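Local structure of protein FLUORESCENT IN BLUE LIGHT, chloroplastic (Arabidopsis thaliana, 4YVO) at residues Thr61-Gln66 and Thr73-Ala78; Ile77-Ala82 and Thr89-Ala94; Ala100-Gln105 and Ile112-Met117. The protein negatively regulates tetrapyrrole and chlorophyll biosynthesis in chloroplasts, probably by repressing glutamyl-tRNA reductase (HEMA1), with which its tetratricopeptide repeat (TPR) domain mediates complex formation. All blocks are in the same frame, centred on the assembly; numbering follows the deposited sequence.

Contact 1: residues Thr61-Gln66 and Thr73-Ala78; sequences TFLRNQ and TEFKIA
Glu-74 meets Phe-62 mainly through its CG methylene, a clear case of how a charged residue can serve an apolar helix interface. The two helices that carry the segments, 48-64 and 68-84, form the helical hairpin of the first TPR. Following the second helix along its sequence, Thr-73 faces aside and the first real contact is at Glu-74. Its CG sits at the rim of the Phe-62 ring, in the ring plane, 3.7 Å from Phe-62 CD2 and equally near CE2 of that ring. A bend at chi2 (-62°) turns the carboxylate off the line of the chain, and its plane stands almost perpendicular to the ring, 87° apart. The acid end looks back to helix 48-64: OE1 accepts a hydrogen bond from Thr-58 and forms a salt bridge with Lys-55.

Next along the helix, Phe-75 turns its ring between the helices. Its CE2 lies 4.0 Å from Leu-63 CG, which approaches in the plane of the ring at its edge, and the two side chains cross at about a right angle. Leu-63 was modelled in two conformers, so finer detail of its methyl packing is uncertain. Phe-75 also touches Leu-56 on the first helix and Leu-98 and Ser-101 on helix 88-104, so it bridges three helices. Further along, Ala-78 keeps helix 68-84 against helix 48-64 by packing on Leu-52 and Leu-56. The first helix stops beside this contact in a Schellman motif, with Gln-66 at positive phi (60°) as its C-prime residue and Gln-66 N bonded to Leu-63 O at 3.1 Å.

No hydrogen bond joins the two segments. Cohesion therefore rests on carbon-to-carbon packing, while Glu-74 OE1 is gripped by Thr-58 and Lys-55, which probably stabilise the negative charge of this buried carboxylate.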
ATOM      1  N   THR A  61     -13.245  -4.645  -0.989  1.00 13.75           N
ATOM      2  CA  THR A  61     -14.528  -4.884  -0.330  1.00 13.18           C
ATOM      3  C   THR A  61     -14.325  -5.458   1.074  1.00 12.67           C
ATOM      4  O   THR A  61     -14.948  -5.000   2.034  1.00 13.42           O
ATOM      5  CB  THR A  61     -15.426  -5.806  -1.172  1.00 15.33           C
ATOM      6  OG1 THR A  61     -15.718  -5.163  -2.421  1.00 17.51           O
ATOM      7  CG2 THR A  61     -16.733  -6.097  -0.442  1.00 17.95           C
ATOM      8  N   PHE A  62     -13.444  -6.444   1.205  1.00 12.62           N
ATOM      9  CA  PHE A  62     -13.134  -6.987   2.525  1.00 12.93           C
ATOM     10  C   PHE A  62     -12.631  -5.880   3.460  1.00 13.25           C
ATOM     11  O   PHE A  62     -13.019  -5.822   4.624  1.00 14.01           O
ATOM     12  CB  PHE A  62     -12.088  -8.103   2.430  1.00 14.23           C
ATOM     13  CG  PHE A  62     -12.646  -9.436   2.008  1.00 15.19           C
ATOM     14  CD1 PHE A  62     -13.760  -9.976   2.634  1.00 16.07           C
ATOM     15  CD2 PHE A  62     -12.042 -10.156   0.985  1.00 15.57           C
ATOM     16  CE1 PHE A  62     -14.264 -11.216   2.242  1.00 15.96           C
ATOM     17  CE2 PHE A  62     -12.541 -11.389   0.587  1.00 17.45           C
ATOM     18  CZ  PHE A  62     -13.651 -11.920   1.218  1.00 16.23           C
ATOM     19  N   LEU A  63     -11.768  -5.005   2.946  1.00 14.45           N
ATOM     20  CA  LEU A  63     -11.258  -3.882   3.733  0.68 16.70           C
ATOM     21  C   LEU A  63     -12.381  -2.977   4.207  1.00 16.18           C
ATOM     22  O   LEU A  63     -12.443  -2.613   5.387  1.00 18.04           O
ATOM     23  CB  LEU A  63     -10.256  -3.051   2.928  0.68 19.59           C
ATOM     24  CG  LEU A  63      -8.767  -3.355   3.069  0.68 17.09           C
ATOM     25  CD1 LEU A  63      -7.980  -2.208   2.459  0.68 18.33           C
ATOM     26  CD2 LEU A  63      -8.381  -3.559   4.526  0.68 18.28           C
ATOM     27  N   ARG A  64     -13.274  -2.615   3.287  1.00 14.53           N
ATOM     28  CA  ARG A  64     -14.407  -1.754   3.613  1.00 16.45           C
ATOM     29  C   ARG A  64     -15.303  -2.390   4.667  1.00 16.85           C
ATOM     30  O   ARG A  64     -15.943  -1.695   5.456  1.00 19.73           O
ATOM     31  CB  ARG A  64     -15.242  -1.448   2.367  1.00 19.48           C
ATOM     32  CG  ARG A  64     -14.583  -0.515   1.368  1.00 23.32           C
ATOM     33  CD  ARG A  64     -15.620   0.072   0.406  1.00 27.22           C
ATOM     34  NE  ARG A  64     -16.492  -0.952  -0.165  1.00 29.52           N
ATOM     35  CZ  ARG A  64     -16.190  -1.665  -1.244  1.00 28.37           C
ATOM     36  NH1 ARG A  64     -15.032  -1.469  -1.865  1.00 26.45           N
ATOM     37  NH2 ARG A  64     -17.041  -2.578  -1.700  1.00 28.29           N
ATOM     38  N   ASN A  65     -15.349  -3.716   4.670  1.00 14.61           N
ATOM     39  CA  ASN A  65     -16.210  -4.449   5.586  1.00 14.49           C
ATOM     40  C   ASN A  65     -15.479  -4.933   6.837  1.00 15.13           C
ATOM     41  O   ASN A  65     -15.969  -5.815   7.547  1.00 16.40           O
ATOM     42  CB  ASN A  65     -16.873  -5.618   4.861  1.00 14.92           C
ATOM     43  CG  ASN A  65     -17.904  -5.159   3.848  1.00 14.88           C
ATOM     44  OD1 ASN A  65     -18.540  -4.115   4.022  1.00 17.98           O
ATOM     45  ND2 ASN A  65     -18.091  -5.942   2.795  1.00 17.18           N
ATOM     46  N   GLN A  66     -14.318  -4.339   7.105  1.00 14.88           N
ATOM     47  CA  GLN A  66     -13.570  -4.610   8.333  1.00 14.88           C
ATOM     48  C   GLN A  66     -13.180  -6.080   8.447  1.00 14.54           C
ATOM     49  O   GLN A  66     -13.268  -6.682   9.519  1.00 16.51           O
ATOM     50  CB  GLN A  66     -14.354  -4.170   9.578  1.00 19.39           C
ATOM     51  CG  GLN A  66     -14.587  -2.666   9.693  1.00 24.19           C
ATOM     52  CD  GLN A  66     -15.633  -2.144   8.722  1.00 30.47           C
ATOM     53  OE1 GLN A  66     -16.742  -2.683   8.623  1.00 32.32           O
ATOM     54  NE2 GLN A  66     -15.283  -1.089   7.994  1.00 32.54           N
ATOM     55  N   THR A  73      -5.392 -11.728   2.076  1.00 10.02           N
ATOM     56  CA  THR A  73      -5.322 -12.876   1.179  1.00 11.40           C
ATOM     57  C   THR A  73      -5.562 -12.479  -0.271  1.00 10.71           C
ATOM     58  O   THR A  73      -4.832 -12.912  -1.169  1.00 11.98           O
ATOM     59  CB  THR A  73      -6.347 -13.941   1.592  1.00 13.22           C
ATOM     60  OG1 THR A  73      -6.071 -14.359   2.930  1.00 15.86           O
ATOM     61  CG2 THR A  73      -6.288 -15.156   0.671  1.00 15.17           C
ATOM     62  N   GLU A  74      -6.577 -11.648  -0.499  1.00 10.43           N
ATOM     63  CA  GLU A  74      -6.895 -11.203  -1.847  1.00 11.09           C
ATOM     64  C   GLU A  74      -5.777 -10.353  -2.433  1.00  9.05           C
ATOM     65  O   GLU A  74      -5.359 -10.557  -3.571  1.00 10.78           O
ATOM     66  CB  GLU A  74      -8.210 -10.422  -1.864  1.00 12.71           C
ATOM     67  CG  GLU A  74      -9.422 -11.213  -1.377  1.00 17.19           C
ATOM     68  CD  GLU A  74      -9.721 -12.423  -2.241  1.00 23.51           C
ATOM     69  OE1 GLU A  74     -10.505 -12.291  -3.201  1.00 27.20           O
ATOM     70  OE2 GLU A  74      -9.173 -13.512  -1.969  1.00 29.18           O
ATOM     71  N   PHE A  75      -5.305  -9.384  -1.656  1.00 10.47           N
ATOM     72  CA  PHE A  75      -4.274  -8.470  -2.138  1.00  8.99           C
ATOM     73  C   PHE A  75      -2.937  -9.189  -2.373  1.00 10.15           C
ATOM     74  O   PHE A  75      -2.158  -8.799  -3.249  1.00 11.25           O
ATOM     75  CB  PHE A  75      -4.074  -7.301  -1.167  1.00  8.82           C
ATOM     76  CG  PHE A  75      -5.190  -6.290  -1.176  1.00  8.99           C
ATOM     77  CD1 PHE A  75      -5.550  -5.645  -2.349  1.00 11.50           C
ATOM     78  CD2 PHE A  75      -5.843  -5.947   0.001  1.00  9.30           C
ATOM     79  CE1 PHE A  75      -6.554  -4.693  -2.352  1.00 11.43           C
ATOM     80  CE2 PHE A  75      -6.850  -4.992   0.001  1.00 10.25           C
ATOM     81  CZ  PHE A  75      -7.207  -4.365  -1.176  1.00 10.54           C
ATOM     82  N   LYS A  76      -2.671 -10.233  -1.590  1.00 10.35           N
ATOM     83  CA  LYS A  76      -1.436 -10.999  -1.749  1.00 10.84           C
ATOM     84  C   LYS A  76      -1.454 -11.744  -3.085  1.00 12.04           C
ATOM     85  O   LYS A  76      -0.441 -11.813  -3.773  1.00 13.70           O
ATOM     86  CB  LYS A  76      -1.244 -11.975  -0.581  1.00 12.36           C
ATOM     87  CG  LYS A  76       0.166 -12.538  -0.440  1.00 17.11           C
ATOM     88  CD  LYS A  76       1.144 -11.445   0.013  1.00 17.97           C
ATOM     89  CE  LYS A  76       2.488 -12.005   0.513  1.00 20.19           C
ATOM     90  NZ  LYS A  76       2.428 -12.757   1.828  1.00 18.24           N
ATOM     91  N   ILE A  77      -2.610 -12.293  -3.452  1.00 12.08           N
ATOM     92  CA  ILE A  77      -2.780 -12.893  -4.777  1.00 12.99           C
ATOM     93  C   ILE A  77      -2.624 -11.840  -5.871  1.00 12.46           C
ATOM     94  O   ILE A  77      -1.946 -12.069  -6.876  1.00 13.55           O
ATOM     95  CB  ILE A  77      -4.146 -13.604  -4.915  1.00 13.31           C
ATOM     96  CG1 ILE A  77      -4.214 -14.785  -3.945  1.00 15.06           C
ATOM     97  CG2 ILE A  77      -4.387 -14.076  -6.355  1.00 16.20           C
ATOM     98  CD1 ILE A  77      -5.590 -15.407  -3.837  1.00 15.86           C
ATOM     99  N   ALA A  78      -3.238 -10.678  -5.667  1.00 11.41           N
ATOM    100  CA  ALA A  78      -3.135  -9.600  -6.639  1.00 11.88           C
ATOM    101  C   ALA A  78      -1.670  -9.207  -6.839  1.00 11.59           C
ATOM    102  O   ALA A  78      -1.231  -8.976  -7.962  1.00 13.23           O
ATOM    103  CB  ALA A  78      -3.961  -8.398  -6.194  1.00 11.71           C
TER

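Contact 2: residues Ile77-Ala82 and Thr89-Ala94; sequences IALELA and TEEKKA
Leu-79 lays its CD1 methyl against the aliphatic part of Glu-91, 3.6 Å from Glu-91 CG, with the two side chains slanting across one another. This is the seam between successive repeats of the TPR fold: helix 68-84, from the first repeat, packs against helix 88-104, which runs into the second. The short segments are nearly antiparallel (162°), and their axes approach to 8.3 Å.

Such closeness illustrates what alanines allow at a helix interface. Ala-94 CB reaches Leu-79 N at 3.5 Å, touching backbone directly, and the arrangement is mirrored one turn on, where Ala-82 CB comes to 3.5 Å from Glu-91 N. The methyl group of Ala-94 also meets that of Ala-78, CB to CB at 3.8 Å. Leu-79 does not lie in this line of small residues. Its CG is trans to the backbone N (chi1 -172°), which carries the branch past the alanines to the flank where Glu-91 and Met-117 of helix 108-125 lie.

On the other flank, Glu-90 brings only its CB near Ala-82; its bent chain then leads away, and OE2 uses its syn lone pair for a salt bridge with Lys-93. Glu-91 instead stays extended. Its OE2 is bonded to Gln-83, while OE1 accepts a 2.6 Å hydrogen bond from a water that also donates weakly to Ala-82 O.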
ATOM      1  N   ILE A  77      -2.610 -12.293  -3.452  1.00 12.08           N
ATOM      2  CA  ILE A  77      -2.780 -12.893  -4.777  1.00 12.99           C
ATOM      3  C   ILE A  77      -2.624 -11.840  -5.871  1.00 12.46           C
ATOM      4  O   ILE A  77      -1.946 -12.069  -6.876  1.00 13.55           O
ATOM      5  CB  ILE A  77      -4.146 -13.604  -4.915  1.00 13.31           C
ATOM      6  CG1 ILE A  77      -4.214 -14.785  -3.945  1.00 15.06           C
ATOM      7  CG2 ILE A  77      -4.387 -14.076  -6.355  1.00 16.20           C
ATOM      8  CD1 ILE A  77      -5.590 -15.407  -3.837  1.00 15.86           C
ATOM      9  N   ALA A  78      -3.238 -10.678  -5.667  1.00 11.41           N
ATOM     10  CA  ALA A  78      -3.135  -9.600  -6.639  1.00 11.88           C
ATOM     11  C   ALA A  78      -1.670  -9.207  -6.839  1.00 11.59           C
ATOM     12  O   ALA A  78      -1.231  -8.976  -7.962  1.00 13.23           O
ATOM     13  CB  ALA A  78      -3.961  -8.398  -6.194  1.00 11.71           C
ATOM     14  N   LEU A  79      -0.913  -9.155  -5.748  1.00 10.56           N
ATOM     15  CA  LEU A  79       0.504  -8.794  -5.827  1.00 10.35           C
ATOM     16  C   LEU A  79       1.283  -9.805  -6.659  1.00 12.79           C
ATOM     17  O   LEU A  79       2.083  -9.429  -7.520  1.00 13.57           O
ATOM     18  CB  LEU A  79       1.124  -8.707  -4.430  1.00 10.46           C
ATOM     19  CG  LEU A  79       2.551  -8.151  -4.393  1.00 11.26           C
ATOM     20  CD1 LEU A  79       2.532  -6.646  -4.623  1.00 13.57           C
ATOM     21  CD2 LEU A  79       3.228  -8.485  -3.074  1.00 13.26           C
ATOM     22  N   GLU A  80       1.051 -11.089  -6.399  1.00 14.14           N
ATOM     23  CA  GLU A  80       1.745 -12.151  -7.121  0.54 15.62           C
ATOM     24  C   GLU A  80       1.395 -12.100  -8.614  1.00 15.57           C
ATOM     25  O   GLU A  80       2.279 -12.212  -9.466  1.00 17.42           O
ATOM     26  CB  GLU A  80       1.436 -13.529  -6.501  0.54 17.52           C
ATOM     27  CG  GLU A  80       2.343 -14.673  -6.986  0.54 19.39           C
ATOM     28  CD  GLU A  80       2.273 -15.934  -6.114  0.54 18.46           C
ATOM     29  OE1 GLU A  80       2.364 -15.827  -4.868  0.54 19.43           O
ATOM     30  OE2 GLU A  80       2.152 -17.045  -6.681  0.54 21.32           O
ATOM     31  N   LEU A  81       0.113 -11.914  -8.923  1.00 15.14           N
ATOM     32  CA  LEU A  81      -0.336 -11.854 -10.314  1.00 15.92           C
ATOM     33  C   LEU A  81       0.213 -10.626 -11.034  1.00 15.96           C
ATOM     34  O   LEU A  81       0.628 -10.711 -12.197  1.00 18.70           O
ATOM     35  CB  LEU A  81      -1.865 -11.871 -10.393  1.00 16.66           C
ATOM     36  CG  LEU A  81      -2.557 -13.163  -9.955  1.00 18.25           C
ATOM     37  CD1 LEU A  81      -4.055 -13.006 -10.080  1.00 19.81           C
ATOM     38  CD2 LEU A  81      -2.076 -14.353 -10.781  1.00 23.24           C
ATOM     39  N   ALA A  82       0.209  -9.487 -10.351  1.00 14.12           N
ATOM     40  CA  ALA A  82       0.717  -8.252 -10.935  1.00 14.28           C
ATOM     41  C   ALA A  82       2.206  -8.374 -11.234  1.00 16.85           C
ATOM     42  O   ALA A  82       2.690  -7.876 -12.249  1.00 19.47           O
ATOM     43  CB  ALA A  82       0.446  -7.063 -10.009  1.00 14.14           C
ATOM     44  N   THR A  89       1.914  -0.838 -12.140  1.00 14.06           N
ATOM     45  CA  THR A  89       0.822   0.027 -11.715  1.00 16.72           C
ATOM     46  C   THR A  89      -0.152  -0.753 -10.831  1.00 15.67           C
ATOM     47  O   THR A  89      -0.570  -0.284  -9.768  1.00 15.61           O
ATOM     48  CB  THR A  89       0.081   0.623 -12.921  1.00 20.81           C
ATOM     49  OG1 THR A  89       1.005   1.368 -13.726  1.00 23.96           O
ATOM     50  CG2 THR A  89      -1.034   1.544 -12.454  1.00 23.85           C
ATOM     51  N   GLU A  90      -0.506  -1.954 -11.266  1.00 14.35           N
ATOM     52  CA  GLU A  90      -1.392  -2.799 -10.477  1.00 15.31           C
ATOM     53  C   GLU A  90      -0.668  -3.351  -9.254  1.00 14.69           C
ATOM     54  O   GLU A  90      -1.278  -3.562  -8.201  1.00 13.98           O
ATOM     55  CB  GLU A  90      -1.969  -3.931 -11.329  1.00 17.87           C
ATOM     56  CG  GLU A  90      -2.845  -3.443 -12.474  1.00 23.50           C
ATOM     57  CD  GLU A  90      -3.914  -2.479 -12.012  1.00 30.20           C
ATOM     58  OE1 GLU A  90      -4.842  -2.914 -11.302  1.00 33.60           O
ATOM     59  OE2 GLU A  90      -3.825  -1.281 -12.351  1.00 35.38           O
ATOM     60  N   GLU A  91       0.636  -3.575  -9.388  1.00 11.77           N
ATOM     61  CA  GLU A  91       1.436  -4.029  -8.257  1.00 11.02           C
ATOM     62  C   GLU A  91       1.368  -3.034  -7.103  1.00 10.63           C
ATOM     63  O   GLU A  91       1.254  -3.424  -5.941  1.00 10.20           O
ATOM     64  CB  GLU A  91       2.893  -4.258  -8.674  1.00 11.48           C
ATOM     65  CG  GLU A  91       3.721  -4.921  -7.598  1.00 14.09           C
ATOM     66  CD  GLU A  91       5.173  -5.100  -7.992  1.00 15.51           C
ATOM     67  OE1 GLU A  91       5.524  -4.791  -9.158  1.00 18.22           O
ATOM     68  OE2 GLU A  91       5.971  -5.548  -7.135  1.00 17.33           O
ATOM     69  N   LYS A  92       1.440  -1.749  -7.426  1.00 10.34           N
ATOM     70  CA  LYS A  92       1.331  -0.712  -6.409  1.00  9.70           C
ATOM     71  C   LYS A  92      -0.030  -0.727  -5.712  1.00  9.83           C
ATOM     72  O   LYS A  92      -0.110  -0.491  -4.510  1.00 10.31           O
ATOM     73  CB  LYS A  92       1.653   0.672  -7.004  1.00 11.00           C
ATOM     74  CG  LYS A  92       3.137   0.819  -7.335  1.00 12.77           C
ATOM     75  CD  LYS A  92       3.571   2.259  -7.569  1.00 18.39           C
ATOM     76  CE  LYS A  92       2.818   2.919  -8.692  1.00 22.65           C
ATOM     77  NZ  LYS A  92       3.170   4.381  -8.852  1.00 15.53           N
ATOM     78  N   LYS A  93      -1.096  -1.010  -6.455  1.00  9.31           N
ATOM     79  CA  LYS A  93      -2.424  -1.076  -5.848  1.00  9.42           C
ATOM     80  C   LYS A  93      -2.500  -2.254  -4.868  1.00  8.03           C
ATOM     81  O   LYS A  93      -3.087  -2.147  -3.783  1.00 10.03           O
ATOM     82  CB  LYS A  93      -3.514  -1.202  -6.918  1.00 11.53           C
ATOM     83  CG  LYS A  93      -3.599  -0.017  -7.879  1.00 16.61           C
ATOM     84  CD  LYS A  93      -4.731  -0.204  -8.885  1.00 21.69           C
ATOM     85  CE  LYS A  93      -4.663   0.840  -9.990  1.00 28.66           C
ATOM     86  NZ  LYS A  93      -5.583   0.520 -11.120  1.00 33.02           N
ATOM     87  N   ALA A  94      -1.908  -3.376  -5.251  1.00  8.67           N
ATOM     88  CA  ALA A  94      -1.896  -4.547  -4.380  1.00  8.70           C
ATOM     89  C   ALA A  94      -1.070  -4.272  -3.123  1.00  8.26           C
ATOM     90  O   ALA A  94      -1.481  -4.622  -2.014  1.00  8.91           O
ATOM     91  CB  ALA A  94      -1.370  -5.775  -5.130  1.00 10.41           C
TER
HETATM   92  O   HOH W   1       5.063  -5.641 -11.579  1.00 31.87           O

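Contact 3: residues Ala100-Gln105 and Ile112-Met117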
ATOM      1  N   ALA A 100      -2.557  -1.429   3.931  1.00  7.61           N
ATOM      2  CA  ALA A 100      -3.770  -1.028   4.646  1.00  7.54           C
ATOM      3  C   ALA A 100      -4.337  -2.186   5.469  1.00  8.09           C
ATOM      4  O   ALA A 100      -4.769  -2.001   6.610  1.00  9.70           O
ATOM      5  CB  ALA A 100      -4.815  -0.493   3.673  1.00  9.36           C
ATOM      6  N   SER A 101      -4.321  -3.387   4.898  1.00  8.29           N
ATOM      7  CA  SER A 101      -4.814  -4.569   5.600  1.00  9.46           C
ATOM      8  C   SER A 101      -3.997  -4.839   6.859  1.00 10.47           C
ATOM      9  O   SER A 101      -4.541  -5.189   7.911  1.00 12.15           O
ATOM     10  CB  SER A 101      -4.752  -5.800   4.694  1.00 12.33           C
ATOM     11  OG  SER A 101      -5.588  -5.642   3.564  1.00 16.01           O
ATOM     12  N   LEU A 102      -2.687  -4.672   6.746  1.00  9.36           N
ATOM     13  CA  LEU A 102      -1.799  -4.890   7.878  1.00  9.95           C
ATOM     14  C   LEU A 102      -1.970  -3.815   8.955  1.00  9.97           C
ATOM     15  O   LEU A 102      -1.940  -4.119  10.149  1.00 12.36           O
ATOM     16  CB  LEU A 102      -0.352  -4.999   7.403  1.00  9.75           C
ATOM     17  CG  LEU A 102      -0.074  -6.289   6.629  1.00 10.21           C
ATOM     18  CD1 LEU A 102       1.177  -6.114   5.787  1.00 10.84           C
ATOM     19  CD2 LEU A 102       0.050  -7.470   7.579  1.00 12.08           C
ATOM     20  N   GLN A 103      -2.173  -2.567   8.539  1.00  9.51           N
ATOM     21  CA  GLN A 103      -2.488  -1.501   9.493  1.00 10.76           C
ATOM     22  C   GLN A 103      -3.736  -1.826  10.306  1.00 12.38           C
ATOM     23  O   GLN A 103      -3.749  -1.635  11.525  1.00 14.23           O
ATOM     24  CB  GLN A 103      -2.694  -0.165   8.792  1.00 11.65           C
ATOM     25  CG  GLN A 103      -1.422   0.499   8.341  1.00 11.36           C
ATOM     26  CD  GLN A 103      -1.707   1.768   7.567  1.00 10.21           C
ATOM     27  OE1 GLN A 103      -1.811   1.752   6.341  1.00 12.64           O
ATOM     28  NE2 GLN A 103      -1.887   2.870   8.286  1.00 12.44           N
ATOM     29  N   ARG A 104      -4.784  -2.309   9.643  1.00 10.99           N
ATOM     30  CA  ARG A 104      -6.019  -2.671  10.342  0.54 12.95           C
ATOM     31  C   ARG A 104      -5.792  -3.774  11.368  1.00 14.44           C
ATOM     32  O   ARG A 104      -6.519  -3.872  12.354  1.00 17.51           O
ATOM     33  CB  ARG A 104      -7.092  -3.139   9.358  0.54 16.78           C
ATOM     34  CG  ARG A 104      -7.459  -2.137   8.292  0.54 22.57           C
ATOM     35  CD  ARG A 104      -8.357  -1.036   8.815  0.54 25.11           C
ATOM     36  NE  ARG A 104      -8.782  -0.171   7.722  0.54 25.71           N
ATOM     37  CZ  ARG A 104      -9.820  -0.421   6.930  0.54 24.62           C
ATOM     38  NH1 ARG A 104     -10.555  -1.511   7.116  0.54 21.41           N
ATOM     39  NH2 ARG A 104     -10.124   0.421   5.955  0.54 25.66           N
ATOM     40  N   GLN A 105      -4.794  -4.617  11.116  1.00 13.55           N
ATOM     41  CA  GLN A 105      -4.462  -5.716  12.018  1.00 14.72           C
ATOM     42  C   GLN A 105      -3.475  -5.303  13.109  1.00 16.29           C
ATOM     43  O   GLN A 105      -3.109  -6.119  13.955  1.00 17.81           O
ATOM     44  CB  GLN A 105      -3.879  -6.895  11.237  1.00 16.35           C
ATOM     45  CG  GLN A 105      -4.824  -7.510  10.228  1.00 17.75           C
ATOM     46  CD  GLN A 105      -4.198  -8.685   9.520  1.00 21.33           C
ATOM     47  OE1 GLN A 105      -3.782  -9.650  10.159  1.00 26.27           O
ATOM     48  NE2 GLN A 105      -4.113  -8.609   8.196  1.00 20.92           N
ATOM     49  N   ILE A 112       4.572  -1.163   6.811  1.00  9.71           N
ATOM     50  CA  ILE A 112       5.593  -0.288   6.238  1.00 10.61           C
ATOM     51  C   ILE A 112       6.323  -0.956   5.080  1.00 10.81           C
ATOM     52  O   ILE A 112       6.615  -0.312   4.075  1.00 11.65           O
ATOM     53  CB  ILE A 112       6.590   0.217   7.309  1.00 11.59           C
ATOM     54  CG1 ILE A 112       5.878   1.191   8.247  1.00 11.92           C
ATOM     55  CG2 ILE A 112       7.801   0.904   6.672  1.00 13.86           C
ATOM     56  CD1 ILE A 112       6.617   1.439   9.556  1.00 12.59           C
ATOM     57  N   GLN A 113       6.591  -2.256   5.205  1.00 11.04           N
ATOM     58  CA  GLN A 113       7.222  -3.008   4.118  1.00 12.34           C
ATOM     59  C   GLN A 113       6.433  -2.849   2.814  1.00 10.51           C
ATOM     60  O   GLN A 113       7.004  -2.613   1.749  1.00 11.28           O
ATOM     61  CB  GLN A 113       7.346  -4.495   4.476  1.00 16.32           C
ATOM     62  CG  GLN A 113       7.796  -5.371   3.317  1.00 24.37           C
ATOM     63  CD  GLN A 113       7.703  -6.857   3.620  1.00 32.46           C
ATOM     64  OE1 GLN A 113       7.481  -7.262   4.763  1.00 37.16           O
ATOM     65  NE2 GLN A 113       7.869  -7.680   2.588  1.00 33.52           N
ATOM     66  N   TYR A 114       5.111  -2.969   2.898  1.00  9.28           N
ATOM     67  CA  TYR A 114       4.290  -2.917   1.691  1.00  8.85           C
ATOM     68  C   TYR A 114       4.039  -1.503   1.176  1.00  7.69           C
ATOM     69  O   TYR A 114       4.117  -1.264  -0.028  1.00  8.83           O
ATOM     70  CB  TYR A 114       3.006  -3.736   1.858  1.00  9.34           C
ATOM     71  CG  TYR A 114       3.329  -5.213   1.785  1.00 10.20           C
ATOM     72  CD1 TYR A 114       3.645  -5.811   0.570  1.00 12.10           C
ATOM     73  CD2 TYR A 114       3.388  -5.994   2.929  1.00 13.46           C
ATOM     74  CE1 TYR A 114       3.974  -7.148   0.491  1.00 15.69           C
ATOM     75  CE2 TYR A 114       3.719  -7.340   2.856  1.00 16.34           C
ATOM     76  CZ  TYR A 114       4.012  -7.907   1.633  1.00 17.62           C
ATOM     77  OH  TYR A 114       4.340  -9.245   1.547  1.00 22.10           O
ATOM     78  N   HIS A 115       3.773  -0.555   2.068  1.00  7.93           N
ATOM     79  CA  HIS A 115       3.678   0.828   1.613  1.00  8.06           C
ATOM     80  C   HIS A 115       5.002   1.296   0.997  1.00  8.07           C
ATOM     81  O   HIS A 115       5.015   2.095   0.056  1.00  8.81           O
ATOM     82  CB  HIS A 115       3.258   1.769   2.743  1.00  8.15           C
ATOM     83  CG  HIS A 115       1.863   1.549   3.215  1.00  8.75           C
ATOM     84  ND1 HIS A 115       0.753   1.654   2.399  1.00  9.69           N
ATOM     85  CD2 HIS A 115       1.381   1.239   4.458  1.00  9.78           C
ATOM     86  CE1 HIS A 115      -0.328   1.417   3.098  1.00 10.03           C
ATOM     87  NE2 HIS A 115       0.004   1.159   4.335  1.00  9.24           N
ATOM     88  N   SER A 116       6.117   0.796   1.528  1.00  8.67           N
ATOM     89  CA  SER A 116       7.422   1.165   0.988  1.00  9.67           C
ATOM     90  C   SER A 116       7.595   0.660  -0.438  1.00  9.63           C
ATOM     91  O   SER A 116       8.285   1.286  -1.232  1.00 10.31           O
ATOM     92  CB  SER A 116       8.561   0.664   1.877  1.00 11.58           C
ATOM     93  OG  SER A 116       8.528   1.341   3.123  1.00 13.70           O
ATOM     94  N   MET A 117       6.949  -0.458  -0.765  1.00  9.14           N
ATOM     95  CA  MET A 117       6.988  -0.971  -2.134  1.00 10.35           C
ATOM     96  C   MET A 117       6.351   0.010  -3.105  1.00  9.58           C
ATOM     97  O   MET A 117       6.808   0.143  -4.237  1.00 10.82           O
ATOM     98  CB  MET A 117       6.265  -2.306  -2.255  1.00 14.06           C
ATOM     99  CG  MET A 117       6.999  -3.476  -1.694  1.00 18.24           C
ATOM    100  SD  MET A 117       6.020  -4.946  -1.991  1.00 21.10           S
ATOM    101  CE  MET A 117       5.829  -4.885  -3.766  1.00 25.66           C
TER
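His-115 donates from NE2 to Gln-103 OE1 at 2.8 Å, the one hydrogen bond between these segments of the helical hairpin of the second TPR. The bond is bent, 142° at the hydrogen: the imidazole nitrogen lies above the amide's carbonyl plane, and the amide and ring planes are 84° apart. The extended chain of Gln-103 (chi2 176°) carries its amide to the edge of the imidazole, the two side chains crossing at about a right angle.

The tightly packed part is apolar. Leu-102 brings CD1 against the Tyr-114 ring, 3.6 Å from Tyr-114 CD2, and the two side chains slant across each other; Leu-98 packs on the same tyrosine.

Elsewhere the pairing is loose. The short axes stay 9.4 Å apart at their closest, and Ala-100 offers His-115 little more than its backbone, its N lying 3.7 Å from His-115 NE2. Gln-113 marks the solvent side. On the buried side the imidazole packs on Ile-138 of helix 131-144, in the third repeat.

A leucine in place of His-115 has no N-H to offer, and Gln-103 OE1 would probably be left without its mate and its amide freer to turn. The pairing thus combines one polar link with one apolar contact, Leu-102 on Tyr-114. As NE2 is the donor, its proton is committed to the glutamine carbonyl, which is likely to fix the rotation of the buried ring.

How the contacts relate
The three contacts follow one another along the chain: contact 1 lies within the first TPR, contact 2 at its seam with the second, and contact 3 within the second. Contact 1 lies about 12 Å, centre to centre, from each of the other two, which are about 14 Å apart. Contacts 1 and 2 share Ile-77 and Ala-78, and Phe-75 O touches Ala-94 CB at 3.6 Å. From contact 3, Arg-104 NH1 probably bonds to Leu-63 O (2.8 Å), tying the ends of helices 48-64 and 88-104. Met-117 CE reaches back to Leu-79 CD1 (3.8 Å), so the first two repeats also touch through side chains. No ligand marks a binding site here; the contacts build the helical stack itself.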